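Local coordinates for protein 2-oxoglutarate-dependent dioxygenase tropC (Talaromyces stipitatus, PDB 6XJJ) that uses non-haem iron and 2-oxoglutarate to oxidise a dearomatised intermediate in the biosynthesis of fungal tropolones, at residues 52-56 and 57-61. Residues are numbered along the deposited sequence; the frame is centred on the assembly and turned at random.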
loop_
_atom_site.group_PDB
_atom_site.type_symbol
_atom_site.label_atom_id
_atom_site.label_comp_id
_atom_site.label_asym_id
_atom_site.label_seq_id
_atom_site.Cartn_x
_atom_site.Cartn_y
_atom_site.Cartn_z
ATOM N N SER A 52 -0.140 24.464 8.908
ATOM C CA SER A 52 -0.371 25.720 8.204
ATOM C C SER A 52 0.380 26.887 8.831
ATOM O O SER A 52 0.228 28.025 8.374
ATOM C CB SER A 52 -1.871 26.027 8.141
ATOM O OG SER A 52 -2.419 26.210 9.429
ATOM N N THR A 53 1.194 26.630 9.860
ATOM C CA THR A 53 1.993 27.662 10.510
ATOM C C THR A 53 3.485 27.362 10.519
ATOM O O THR A 53 4.267 28.230 10.921
ATOM C CB THR A 53 1.529 27.864 11.963
ATOM O OG1 THR A 53 1.713 26.657 12.710
ATOM C CG2 THR A 53 0.064 28.233 12.000
ATOM N N ALA A 54 3.899 26.166 10.105
ATOM C CA ALA A 54 5.314 25.819 10.077
ATOM C C ALA A 54 6.077 26.703 9.098
ATOM O O ALA A 54 5.546 27.143 8.074
ATOM C CB ALA A 54 5.492 24.354 9.685
ATOM N N SER A 55 7.352 26.933 9.410
ATOM C CA SER A 55 8.194 27.753 8.558
ATOM C C SER A 55 8.423 27.072 7.208
ATOM O O SER A 55 8.381 25.841 7.108
ATOM C CB SER A 55 9.537 28.021 9.232
ATOM O OG SER A 55 10.280 26.829 9.415
ATOM N N PRO A 56 8.663 27.851 6.148
ATOM C CA PRO A 56 9.021 27.225 4.864
ATOM C C PRO A 56 10.266 26.362 4.957
ATOM O O PRO A 56 10.382 25.376 4.218
ATOM C CB PRO A 56 9.234 28.428 3.934
ATOM C CG PRO A 56 8.427 29.521 4.546
ATOM C CD PRO A 56 8.553 29.315 6.028
ATOM N N GLU A 57 11.196 26.697 5.856
ATOM C CA GLU A 57 12.360 25.845 6.084
ATOM C C GLU A 57 11.936 24.469 6.588
ATOM O O GLU A 57 12.390 23.438 6.077
ATOM C CB GLU A 57 13.315 26.507 7.082
ATOM C CG GLU A 57 13.958 27.816 6.615
ATOM C CD GLU A 57 13.063 29.031 6.839
ATOM O OE1 GLU A 57 11.876 28.849 7.194
ATOM O OE2 GLU A 57 13.554 30.172 6.695
ATOM N N SER A 58 11.062 24.436 7.597
ATOM C CA SER A 58 10.590 23.163 8.134
ATOM C C SER A 58 9.939 22.325 7.046
ATOM O O SER A 58 10.095 21.099 7.010
ATOM C CB SER A 58 9.591 23.414 9.269
ATOM O OG SER A 58 10.193 24.142 10.324
ATOM N N LYS A 59 9.194 22.975 6.156
ATOM C CA LYS A 59 8.482 22.268 5.102
ATOM C C LYS A 59 9.448 21.724 4.055
ATOM O O LYS A 59 9.299 20.582 3.598
ATOM C CB LYS A 59 7.464 23.213 4.472
ATOM C CG LYS A 59 6.319 23.577 5.405
ATOM C CD LYS A 59 5.420 24.637 4.794
ATOM C CE LYS A 59 4.217 24.917 5.673
ATOM N NZ LYS A 59 3.323 23.735 5.738
ATOM N N ASN A 60 10.445 22.525 3.668
ATOM C CA ASN A 60 11.470 22.040 2.752
ATOM C C ASN A 60 12.208 20.846 3.340
ATOM O O ASN A 60 12.508 19.881 2.629
ATOM C CB ASN A 60 12.464 23.153 2.430
ATOM C CG ASN A 60 13.370 22.796 1.268
ATOM O OD1 ASN A 60 12.929 22.192 0.288
ATOM N ND2 ASN A 60 14.659 23.097 1.406
ATOM N N LYS A 61 12.526 20.899 4.636
ATOM C CA LYS A 61 13.199 19.772 5.270
ATOM C C LYS A 61 12.414 18.480 5.081
ATOM O O LYS A 61 13.010 17.404 4.944
ATOM C CB LYS A 61 13.418 20.062 6.755
ATOM C CG LYS A 61 14.176 18.975 7.488
ATOM C CD LYS A 61 14.482 19.347 8.928
ATOM C CE LYS A 61 15.180 18.198 9.642
ATOM N NZ LYS A 61 15.560 18.529 11.044
#
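Ser55 and Ser58 join hydroxyl to hydroxyl where the loop after helix 47-50 turns into helix 56-72: their OG atoms are hydrogen-bonded at 2.8 Å. Ser55 is the N-cap, and Pro56 is the first residue of the helix. The OG of Ser55 sits between its own N and carbonyl carbon (chi1 64°), which turns it over the start of the helix, 3.1 Å from the backbone N of Ser58. The backbone closes the turn with two bonds, Lys59 N to Ser55 O at 3.1 Å and Asn60 N to Pro56 O.

Lys59 runs back from the helix along the loop. Its CB rests against the carbonyl oxygens of Pro56 and Ser55, CG stays on Ser55 O at 3.5 Å, CD lies near both Ser55 O and Ala54 O, and CE reaches Ala54 O, also at 3.5 Å. The chain is extended as far as CE and bends at chi4 (-66°); NZ then bonds the carbonyl oxygens of Ser51 and Ala48. Ala54 CB packs on Ser58 CB at 4.2 Å, and both side chains touch Ala48.

Lying far from the iron site, the contact joins helix 47-50 and the residue after it to the start of helix 56-72, through the Lys59 ammonium and the Ala48 packing; the positive charge of that ammonium is probably eased by the two carbonyl oxygens that accept its N-H bonds.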